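Side-chain contacts in tryptophan halogenase (Shewanella frigidimarina, PDB 2PYX), which probably binds FAD and acts as a flavin-dependent monooxygenase of the tryptophan halogenase family: residues 18-23 with 184-189; 199-204 with 210-215; 277-282 with 314-319; 401-406 with 451-456. All coordinates share one frame; numbering follows the deposited sequence.

Contact 1: 18-23 with 184-189; sequences AGWITA and HCTQKL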
# COMPACT_ATOMS: atom_id res chain seq x y z
N ALA A 18 -6.28 -8.60 -6.29
CA ALA A 18 -5.93 -7.97 -7.57
C ALA A 18 -7.05 -8.13 -8.59
O ALA A 18 -7.53 -7.17 -9.21
CB ALA A 18 -4.62 -8.53 -8.09
N GLY A 19 -7.54 -9.36 -8.73
CA GLY A 19 -8.56 -9.63 -9.71
C GLY A 19 -9.89 -9.04 -9.38
O GLY A 19 -10.54 -8.42 -10.25
N TRP A 20 -10.30 -9.19 -8.12
CA TRP A 20 -11.63 -8.70 -7.75
C TRP A 20 -11.73 -7.19 -7.59
O TRP A 20 -12.75 -6.59 -7.91
CB TRP A 20 -12.18 -9.42 -6.53
CG TRP A 20 -12.47 -10.85 -6.83
CD1 TRP A 20 -11.74 -11.95 -6.42
CD2 TRP A 20 -13.51 -11.34 -7.65
NE1 TRP A 20 -12.30 -13.10 -6.92
CE2 TRP A 20 -13.39 -12.75 -7.68
CE3 TRP A 20 -14.55 -10.75 -8.37
CZ2 TRP A 20 -14.25 -13.56 -8.41
CZ3 TRP A 20 -15.42 -11.55 -9.06
CH2 TRP A 20 -15.25 -12.95 -9.08
N ILE A 21 -10.65 -6.55 -7.14
CA ILE A 21 -10.71 -5.08 -7.13
C ILE A 21 -10.82 -4.57 -8.57
O ILE A 21 -11.56 -3.62 -8.86
CB ILE A 21 -9.50 -4.46 -6.40
CG1 ILE A 21 -9.68 -4.65 -4.89
CG2 ILE A 21 -9.33 -2.97 -6.75
CD1 ILE A 21 -8.42 -4.34 -4.08
N THR A 22 -10.07 -5.19 -9.48
CA THR A 22 -10.13 -4.81 -10.88
C THR A 22 -11.55 -4.99 -11.41
O THR A 22 -12.10 -4.13 -12.07
CB THR A 22 -9.11 -5.59 -11.74
OG1 THR A 22 -7.79 -5.36 -11.22
CG2 THR A 22 -9.17 -5.17 -13.19
N ALA A 23 -12.13 -6.17 -11.20
CA ALA A 23 -13.48 -6.44 -11.69
C ALA A 23 -14.47 -5.41 -11.18
O ALA A 23 -15.29 -4.88 -11.93
CB ALA A 23 -13.90 -7.83 -11.26
N HIS A 184 -19.88 -9.60 -3.93
CA HIS A 184 -20.42 -8.36 -4.43
C HIS A 184 -20.35 -8.28 -5.95
O HIS A 184 -21.31 -7.90 -6.61
CB HIS A 184 -19.67 -7.22 -3.81
CG HIS A 184 -20.15 -5.88 -4.23
ND1 HIS A 184 -21.24 -5.26 -3.63
CD2 HIS A 184 -19.71 -5.04 -5.18
CE1 HIS A 184 -21.42 -4.08 -4.20
NE2 HIS A 184 -20.51 -3.92 -5.15
N CYS A 185 -19.20 -8.62 -6.52
CA CYS A 185 -19.03 -8.43 -7.95
C CYS A 185 -19.90 -9.34 -8.80
O CYS A 185 -20.39 -8.96 -9.85
CB CYS A 185 -17.59 -8.64 -8.37
SG CYS A 185 -16.48 -7.30 -7.80
N THR A 186 -20.06 -10.58 -8.34
CA THR A 186 -20.85 -11.55 -9.09
C THR A 186 -22.35 -11.37 -8.88
O THR A 186 -23.14 -11.51 -9.84
CB THR A 186 -20.45 -13.01 -8.78
OG1 THR A 186 -20.68 -13.29 -7.41
CG2 THR A 186 -18.98 -13.24 -9.10
N GLN A 187 -22.74 -11.01 -7.66
CA GLN A 187 -24.19 -10.93 -7.33
C GLN A 187 -24.81 -9.56 -7.55
O GLN A 187 -26.01 -9.45 -7.78
CB GLN A 187 -24.45 -11.41 -5.90
CG GLN A 187 -23.89 -12.84 -5.62
CD GLN A 187 -24.32 -13.89 -6.67
OE1 GLN A 187 -25.51 -14.22 -6.77
NE2 GLN A 187 -23.35 -14.40 -7.47
N LYS A 188 -23.99 -8.51 -7.52
CA LYS A 188 -24.49 -7.17 -7.69
C LYS A 188 -23.93 -6.45 -8.92
O LYS A 188 -24.63 -5.59 -9.49
CB LYS A 188 -24.23 -6.38 -6.44
CG LYS A 188 -24.93 -6.94 -5.17
CD LYS A 188 -24.58 -6.07 -3.98
CE LYS A 188 -25.37 -6.37 -2.71
NZ LYS A 188 -25.04 -5.36 -1.60
N LEU A 189 -22.71 -6.79 -9.35
CA LEU A 189 -22.08 -6.07 -10.47
C LEU A 189 -21.98 -6.86 -11.76
O LEU A 189 -21.38 -6.39 -12.71
CB LEU A 189 -20.69 -5.55 -10.06
CG LEU A 189 -20.61 -4.63 -8.85
CD1 LEU A 189 -19.18 -4.18 -8.66
CD2 LEU A 189 -21.52 -3.45 -9.00
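The six-membered ring of Trp20 carries this contact, with Cys185 and Thr186 meeting its CE3-CZ3-CH2 side. Its tight part is formed by CB of Cys185, 3.7 Å from Trp20 CZ3, and by the methyl CG2 of Thr186, 3.7 Å from Trp20 CH2; both carbons approach the ring obliquely. The sulfur sits beyond the ring's edge, Cys185 SG lying 5.3 Å from the centroid of the six-membered ring and 75° off its normal, a Cys sulfur-aromatic contact. With SG anti to its own carbonyl carbon (chi1 -71°), Cys185 also reaches the methyl of Ala23, with SG 4.3 Å from Ala23 CB. Small side chains suit these places, because the bulky indole already spans from one helix to the other. Toward solvent the contact loosens: Thr186 is partly exposed, turning its methyl to the indole while OG1 bonds Thr182 O and receives NE2 of the exposed Gln187 at 2.9 Å from Thr186 OG1. Elsewhere Trp20 packs edge-to-face with His193 and touches Leu47 of strand 44-49. Helix 16-31 holds Gly19 of the glycine-rich pattern and Ala18, a predicted FAD-binding residue, in its first turn, consistent with helix 174-187 packing on the first helix of a Rossmann-type fold.

Contact 2: 199-204 with 210-215; sequences SQIINN and EKLITK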
# COMPACT_ATOMS: atom_id res chain seq x y z
N SER A 199 -5.41 -23.70 -20.11
CA SER A 199 -4.53 -24.69 -20.73
C SER A 199 -3.70 -24.11 -21.86
O SER A 199 -2.55 -24.51 -22.06
CB SER A 199 -5.34 -25.87 -21.25
OG SER A 199 -5.95 -26.57 -20.17
N GLN A 200 -4.29 -23.21 -22.64
CA GLN A 200 -3.55 -22.52 -23.71
C GLN A 200 -3.92 -21.07 -23.75
O GLN A 200 -5.07 -20.72 -23.49
CB GLN A 200 -3.89 -23.07 -25.09
CG GLN A 200 -3.52 -24.50 -25.32
CD GLN A 200 -4.02 -24.97 -26.65
OE1 GLN A 200 -4.98 -25.75 -26.72
NE2 GLN A 200 -3.40 -24.49 -27.71
N ILE A 201 -2.95 -20.25 -24.15
CA ILE A 201 -3.16 -18.85 -24.45
C ILE A 201 -2.91 -18.70 -25.95
O ILE A 201 -1.79 -18.99 -26.43
CB ILE A 201 -2.15 -17.95 -23.67
CG1 ILE A 201 -2.16 -18.34 -22.19
CG2 ILE A 201 -2.42 -16.47 -23.92
CD1 ILE A 201 -1.01 -17.76 -21.39
N ILE A 202 -3.92 -18.25 -26.67
CA ILE A 202 -3.87 -18.17 -28.13
C ILE A 202 -3.76 -16.73 -28.59
O ILE A 202 -4.56 -15.87 -28.18
CB ILE A 202 -5.18 -18.74 -28.75
CG1 ILE A 202 -5.52 -20.09 -28.14
CG2 ILE A 202 -5.09 -18.80 -30.27
CD1 ILE A 202 -4.46 -21.08 -28.28
N ASN A 203 -2.80 -16.46 -29.47
CA ASN A 203 -2.63 -15.15 -30.03
C ASN A 203 -3.29 -15.03 -31.37
O ASN A 203 -3.49 -16.03 -32.06
CB ASN A 203 -1.14 -14.84 -30.19
CG ASN A 203 -0.44 -14.61 -28.85
OD1 ASN A 203 -1.08 -14.49 -27.79
ND2 ASN A 203 0.89 -14.54 -28.89
N ASN A 204 -3.63 -13.80 -31.73
CA ASN A 204 -3.98 -13.50 -33.11
C ASN A 204 -2.71 -13.24 -33.94
O ASN A 204 -1.58 -13.32 -33.43
CB ASN A 204 -4.98 -12.35 -33.20
CG ASN A 204 -4.38 -10.99 -32.84
OD1 ASN A 204 -3.17 -10.80 -32.73
ND2 ASN A 204 -5.26 -10.03 -32.66
N GLU A 210 -5.85 -13.51 -28.05
CA GLU A 210 -7.18 -13.58 -28.67
C GLU A 210 -8.15 -14.35 -27.80
O GLU A 210 -9.32 -13.99 -27.65
CB GLU A 210 -7.03 -14.29 -30.02
CG GLU A 210 -8.30 -14.59 -30.71
CD GLU A 210 -8.01 -15.27 -32.01
OE1 GLU A 210 -7.74 -14.54 -32.98
OE2 GLU A 210 -7.97 -16.52 -32.03
N LYS A 211 -7.70 -15.44 -27.23
CA LYS A 211 -8.57 -16.28 -26.46
C LYS A 211 -7.78 -17.21 -25.58
O LYS A 211 -6.57 -17.41 -25.77
CB LYS A 211 -9.54 -17.06 -27.37
CG LYS A 211 -8.88 -18.08 -28.25
CD LYS A 211 -9.87 -18.66 -29.24
CE LYS A 211 -9.21 -19.61 -30.23
NZ LYS A 211 -10.20 -19.99 -31.31
N LEU A 212 -8.46 -17.72 -24.56
CA LEU A 212 -7.90 -18.69 -23.65
C LEU A 212 -8.66 -19.98 -23.83
O LEU A 212 -9.87 -19.97 -23.96
CB LEU A 212 -8.02 -18.24 -22.21
CG LEU A 212 -7.44 -16.87 -21.93
CD1 LEU A 212 -7.66 -16.56 -20.46
CD2 LEU A 212 -5.96 -16.81 -22.26
N ILE A 213 -7.93 -21.09 -23.87
CA ILE A 213 -8.57 -22.38 -23.90
C ILE A 213 -8.45 -22.93 -22.49
O ILE A 213 -7.34 -23.12 -21.98
CB ILE A 213 -7.96 -23.33 -24.95
CG1 ILE A 213 -7.76 -22.59 -26.27
CG2 ILE A 213 -8.90 -24.47 -25.12
CD1 ILE A 213 -7.45 -23.47 -27.45
N THR A 214 -9.60 -23.06 -21.84
CA THR A 214 -9.67 -23.54 -20.48
C THR A 214 -9.67 -25.05 -20.46
O THR A 214 -9.88 -25.70 -21.49
CB THR A 214 -10.90 -23.00 -19.67
OG1 THR A 214 -12.13 -23.53 -20.19
CG2 THR A 214 -10.92 -21.46 -19.70
N LYS A 215 -9.39 -25.60 -19.28
CA LYS A 215 -9.32 -27.05 -19.14
C LYS A 215 -10.71 -27.72 -19.27
O LYS A 215 -10.82 -28.80 -19.88
CB LYS A 215 -8.67 -27.41 -17.80
CG LYS A 215 -8.40 -28.89 -17.65
CD LYS A 215 -7.40 -29.16 -16.56
CE LYS A 215 -7.03 -30.63 -16.55
NZ LYS A 215 -6.02 -30.96 -15.49
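Ile202 and Ile213 meet diagonally across two antiparallel strands, Ile202 CG1 lying 3.8 Å from Ile213 CG1. On the same face Gln200 runs alongside Ile213, its OE1 3.4 Å from Ile213 CD1, and the aliphatic part of Lys211 crosses Ile202, with Lys211 CG 3.8 Å from Ile202 CB. Branched isoleucines suit these extended strands, and Gln200 and Lys211 pack on them along a partly exposed face. The other face has Ile201 beside Leu212, Ile201 CG2 being 3.9 Å from Leu212 CD2. This is a beta hairpin with a classic bulge near each end. At one, the carbonyl of Ile213 is gripped twice, by Ser199 N at 2.7 Å from Ile213 O and by Gln200 N on a lone pair; at the other, Glu210 N bonds Ile202 O at 2.7 Å, while the bond from Lys211 N to that oxygen is weak. Further out, Lys211 CG stands between its backbone N and carbonyl carbon (chi1 67°), and the extended chain ends in a salt bridge to Glu219 on strand 219-221. Asn203 OD1 accepts from His239, and Asn204 OD1 takes the backbone N of His206 in the loop. Leu212 packs on Ile11 and Val13 of strand 9-13, close to Val198, a predicted FAD-binding residue.

Contact 3: 277-282 with 314-319; sequences TAQPNG and FNYLGV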
# COMPACT_ATOMS: atom_id res chain seq x y z
N THR A 277 9.51 -2.32 13.09
CA THR A 277 10.58 -2.23 14.07
C THR A 277 11.83 -2.81 13.42
O THR A 277 11.91 -4.00 13.11
CB THR A 277 10.23 -3.00 15.38
OG1 THR A 277 8.98 -2.53 15.89
CG2 THR A 277 11.30 -2.80 16.40
N ALA A 278 12.83 -1.97 13.25
CA ALA A 278 14.08 -2.34 12.61
C ALA A 278 14.82 -3.37 13.45
O ALA A 278 14.80 -3.30 14.68
CB ALA A 278 14.97 -1.14 12.36
N GLN A 279 15.47 -4.29 12.74
CA GLN A 279 16.24 -5.40 13.30
C GLN A 279 17.64 -5.37 12.69
O GLN A 279 17.91 -4.52 11.81
CB GLN A 279 15.53 -6.72 13.02
CG GLN A 279 14.08 -6.79 13.46
CD GLN A 279 13.92 -6.68 14.96
OE1 GLN A 279 14.71 -7.29 15.73
NE2 GLN A 279 12.92 -5.90 15.42
N PRO A 280 18.56 -6.26 13.13
CA PRO A 280 19.91 -6.22 12.56
C PRO A 280 20.00 -6.39 11.04
O PRO A 280 20.94 -5.83 10.46
CB PRO A 280 20.64 -7.34 13.32
CG PRO A 280 19.93 -7.37 14.65
CD PRO A 280 18.48 -7.17 14.30
N ASN A 281 19.08 -7.15 10.46
CA ASN A 281 19.15 -7.51 9.06
C ASN A 281 17.86 -7.32 8.30
O ASN A 281 17.63 -8.00 7.29
CB ASN A 281 19.68 -8.95 8.92
CG ASN A 281 21.10 -9.06 9.38
OD1 ASN A 281 21.98 -8.50 8.77
ND2 ASN A 281 21.33 -9.77 10.48
N GLY A 282 17.03 -6.39 8.77
CA GLY A 282 15.76 -6.11 8.14
C GLY A 282 14.84 -5.40 9.13
O GLY A 282 15.30 -4.60 9.93
N PHE A 314 11.47 -14.57 16.85
CA PHE A 314 10.96 -15.11 18.12
C PHE A 314 11.32 -14.19 19.29
O PHE A 314 10.53 -14.07 20.23
CB PHE A 314 11.46 -16.54 18.36
CG PHE A 314 10.83 -17.58 17.48
CD1 PHE A 314 9.81 -17.27 16.58
CD2 PHE A 314 11.25 -18.90 17.53
CE1 PHE A 314 9.24 -18.24 15.77
CE2 PHE A 314 10.67 -19.87 16.73
CZ PHE A 314 9.66 -19.55 15.86
N ASN A 315 12.49 -13.57 19.26
CA ASN A 315 12.87 -12.57 20.25
C ASN A 315 11.87 -11.43 20.27
O ASN A 315 11.46 -10.96 21.33
CB ASN A 315 14.28 -12.06 20.04
CG ASN A 315 15.35 -13.09 20.35
OD1 ASN A 315 15.08 -14.11 20.99
ND2 ASN A 315 16.57 -12.84 19.88
N TYR A 316 11.48 -10.94 19.09
CA TYR A 316 10.51 -9.84 19.02
C TYR A 316 9.18 -10.25 19.64
O TYR A 316 8.51 -9.41 20.28
CB TYR A 316 10.31 -9.43 17.54
CG TYR A 316 9.20 -8.42 17.31
CD1 TYR A 316 9.44 -7.05 17.33
CD2 TYR A 316 7.91 -8.85 17.06
CE1 TYR A 316 8.42 -6.15 17.10
CE2 TYR A 316 6.86 -7.92 16.84
CZ TYR A 316 7.15 -6.58 16.90
OH TYR A 316 6.15 -5.63 16.68
N LEU A 317 8.78 -11.50 19.43
CA LEU A 317 7.53 -12.04 19.97
C LEU A 317 7.63 -12.33 21.47
O LEU A 317 6.61 -12.49 22.11
CB LEU A 317 7.11 -13.32 19.25
CG LEU A 317 6.78 -13.20 17.74
CD1 LEU A 317 6.60 -14.58 17.09
CD2 LEU A 317 5.56 -12.31 17.50
N GLY A 318 8.85 -12.41 21.99
CA GLY A 318 9.05 -12.68 23.42
C GLY A 318 8.85 -14.14 23.76
O GLY A 318 8.42 -14.46 24.88
N VAL A 319 9.14 -15.04 22.83
CA VAL A 319 8.94 -16.47 23.04
C VAL A 319 10.24 -17.23 22.90
O VAL A 319 11.10 -16.89 22.10
CB VAL A 319 7.86 -17.07 22.08
CG1 VAL A 319 6.55 -16.33 22.25
CG2 VAL A 319 8.30 -17.04 20.61
O HOH W 1 6.99 -3.82 14.65
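Tyr316 reaches from its helix to Thr277 and Gln279, which meet one side of its ring. The direct contacts are van der Waals ones: Thr277 OG1 lies at the ring's edge, near its plane, 3.9 Å from Tyr316 CE1, and Gln279 NE2 comes obliquely to within 4.1 Å of Tyr316 CD1. The Gln279 amide stands almost perpendicular, 84° from the ring plane. Tyr316 CG is anti to the backbone N (chi1 172°), carrying the phenol to the strand. Among the polar links, one water joins the hydroxyls, 2.7 Å from Thr277 OG1 and donating to Tyr316 OH at 2.8 Å; Tyr316 OH also bonds Asp286. A hydroxyl at each end thus suits a bridge too wide for direct bonding. Gln279, bent at chi2, folds back so that NE2 bonds Thr277 O at 3.2 Å, from above the carbonyl plane. With alanine in place of Gln279, Thr277 O is likely to lose this bond, and the CD1 side of the ring its neighbour. Helix 306-317 lies against the sheet here: Tyr316 touches Ile284 of strand 282-288 and Val295 of strand 292-299, while strand 274-279 pairs antiparallel with 282-288, the two connected by a type I beta turn from Gln279 to Gly282.

Contact 4: 401-406 with 451-456; sequences WQQIID and QDISYK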
# COMPACT_ATOMS: atom_id res chain seq x y z
N TRP A 401 6.90 3.30 -9.83
CA TRP A 401 7.88 2.31 -9.33
C TRP A 401 9.19 2.98 -8.95
O TRP A 401 9.81 2.64 -7.94
CB TRP A 401 8.03 1.12 -10.28
CG TRP A 401 7.04 0.06 -9.96
CD1 TRP A 401 5.86 -0.24 -10.64
CD2 TRP A 401 7.10 -0.84 -8.87
NE1 TRP A 401 5.24 -1.29 -10.03
CE2 TRP A 401 6.00 -1.70 -8.95
CE3 TRP A 401 8.04 -1.04 -7.85
CZ2 TRP A 401 5.78 -2.69 -8.00
CZ3 TRP A 401 7.81 -2.05 -6.92
CH2 TRP A 401 6.69 -2.85 -7.01
N GLN A 402 9.64 3.95 -9.73
CA GLN A 402 10.86 4.68 -9.33
C GLN A 402 10.62 5.36 -7.99
O GLN A 402 11.51 5.34 -7.13
CB GLN A 402 11.30 5.68 -10.41
CG GLN A 402 12.47 6.59 -9.97
CD GLN A 402 12.92 7.59 -11.06
OE1 GLN A 402 13.96 7.41 -11.70
NE2 GLN A 402 12.15 8.66 -11.25
N GLN A 403 9.46 5.98 -7.80
CA GLN A 403 9.15 6.66 -6.56
C GLN A 403 9.07 5.69 -5.41
O GLN A 403 9.55 6.01 -4.31
CB GLN A 403 7.84 7.43 -6.66
CG GLN A 403 7.71 8.39 -5.52
CD GLN A 403 6.36 9.03 -5.37
OE1 GLN A 403 5.33 8.37 -5.37
NE2 GLN A 403 6.39 10.37 -5.13
N ILE A 404 8.48 4.52 -5.62
CA ILE A 404 8.34 3.53 -4.54
C ILE A 404 9.75 3.10 -4.12
O ILE A 404 10.08 3.06 -2.94
CB ILE A 404 7.51 2.33 -5.01
CG1 ILE A 404 6.04 2.70 -5.10
CG2 ILE A 404 7.75 1.15 -4.09
CD1 ILE A 404 5.24 1.78 -5.94
N ILE A 405 10.60 2.76 -5.07
CA ILE A 405 11.92 2.26 -4.73
C ILE A 405 12.71 3.34 -3.96
O ILE A 405 13.35 3.09 -2.92
CB ILE A 405 12.69 1.73 -5.94
CG1 ILE A 405 11.96 0.55 -6.59
CG2 ILE A 405 14.12 1.32 -5.52
CD1 ILE A 405 11.69 -0.59 -5.65
N ASP A 406 12.63 4.56 -4.46
CA ASP A 406 13.38 5.63 -3.85
C ASP A 406 12.84 5.95 -2.45
O ASP A 406 13.60 6.19 -1.51
CB ASP A 406 13.30 6.92 -4.70
CG ASP A 406 14.14 6.86 -5.94
OD1 ASP A 406 14.86 5.85 -6.19
OD2 ASP A 406 14.09 7.88 -6.71
N GLN A 451 7.65 20.71 -5.67
CA GLN A 451 8.49 21.01 -6.85
C GLN A 451 9.37 19.83 -7.23
O GLN A 451 9.92 19.78 -8.35
CB GLN A 451 9.43 22.20 -6.60
CG GLN A 451 8.80 23.53 -6.26
CD GLN A 451 8.25 24.26 -7.47
OE1 GLN A 451 8.63 23.99 -8.61
NE2 GLN A 451 7.35 25.20 -7.22
N ASP A 452 9.53 18.87 -6.31
CA ASP A 452 10.35 17.72 -6.55
C ASP A 452 9.67 16.66 -7.40
O ASP A 452 10.35 15.72 -7.83
CB ASP A 452 10.77 17.04 -5.25
CG ASP A 452 11.65 17.91 -4.38
OD1 ASP A 452 12.41 18.77 -4.89
OD2 ASP A 452 11.56 17.66 -3.15
N ILE A 453 8.36 16.82 -7.63
CA ILE A 453 7.54 15.83 -8.38
C ILE A 453 7.04 16.53 -9.66
O ILE A 453 6.40 17.55 -9.58
CB ILE A 453 6.35 15.35 -7.51
CG1 ILE A 453 6.87 14.63 -6.24
CG2 ILE A 453 5.43 14.45 -8.31
CD1 ILE A 453 5.85 14.41 -5.10
N SER A 454 7.33 15.94 -10.83
CA SER A 454 7.04 16.59 -12.11
C SER A 454 5.70 16.24 -12.71
O SER A 454 5.21 16.94 -13.62
CB SER A 454 8.11 16.25 -13.12
OG SER A 454 8.05 14.89 -13.50
N TYR A 455 5.12 15.14 -12.24
CA TYR A 455 3.97 14.52 -12.89
C TYR A 455 2.77 14.52 -11.97
O TYR A 455 2.85 14.67 -10.74
CB TYR A 455 4.33 13.08 -13.36
CG TYR A 455 4.83 12.21 -12.23
CD1 TYR A 455 6.17 12.15 -11.92
CD2 TYR A 455 3.96 11.43 -11.47
CE1 TYR A 455 6.65 11.39 -10.88
CE2 TYR A 455 4.43 10.64 -10.41
CZ TYR A 455 5.76 10.62 -10.13
OH TYR A 455 6.25 9.88 -9.09
N LYS A 456 1.60 14.35 -12.58
CA LYS A 456 0.34 14.41 -11.87
C LYS A 456 0.13 13.13 -11.05
O LYS A 456 0.61 12.04 -11.39
CB LYS A 456 -0.81 14.60 -12.88
CG LYS A 456 -0.78 15.98 -13.49
CD LYS A 456 -1.41 16.09 -14.90
CE LYS A 456 -2.86 15.75 -14.93
NZ LYS A 456 -3.45 16.07 -16.29
O HOH W 2 4.38 8.36 -7.97
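The Tyr455 ring and the Gln403 amide meet with their planes 60° apart, so the two flat groups do not stack. Over the centre of one face of the ring lies CG2 of Ile453, 4.1 Å above its plane, and a water sits in the ring plane at the hydroxyl edge. It is the hydroxyl of Tyr455 that meets Gln403, Tyr455 OH lying 3.8 Å from both Gln403 CB and Gln403 CD. At the nitrogen end of the amide, the methyl of Ile453 approaches, Ile453 CD1 being 4.1 Å from Gln403 NE2. Isoleucine suits its place because its two branches serve different neighbours: CG2 lies on the tyrosine and CD1 reaches the glutamine. Gln403 stretches from helix 383-413 with CG anti to the backbone N (chi1 -165°), and its extended chain delivers the amide to the loop. The water donates to Gln403 OE1 at 2.8 Å and sits 2.7 Å from Tyr455 OH. The amide's other end gives NE2 to the backbone oxygen of Phe460, further along the same loop. A leucine in place of Gln403 would probably leave Phe460 O without this donor and deprive the water of OE1 as an acceptor. Because the buried amide is bonded at both OE1 and NE2, its rotation is probably fixed, and the loop before helix 462-471 is joined to the helix by polar links, one direct and one through water.

In the fold
From the N terminus, contact 1 closes the longest loop, bringing helix 174-187 back against helix 16-31 across 160 intervening residues. Contact 2 follows almost at once as a short hairpin, its nearest atoms about 13 Å from those of contact 1, on the same side of the chain's centre. The chain then returns to the large mixed sheet, which strands inside the loop of contact 1 already share, and contact 3 lays helix 306-317 against it, on the opposite side of the centre from contact 1. Contact 4 comes last, joining helix 383-413 to the loop before 462-471. The four loops run in series; none nests within or crosses another, and no two contacts touch.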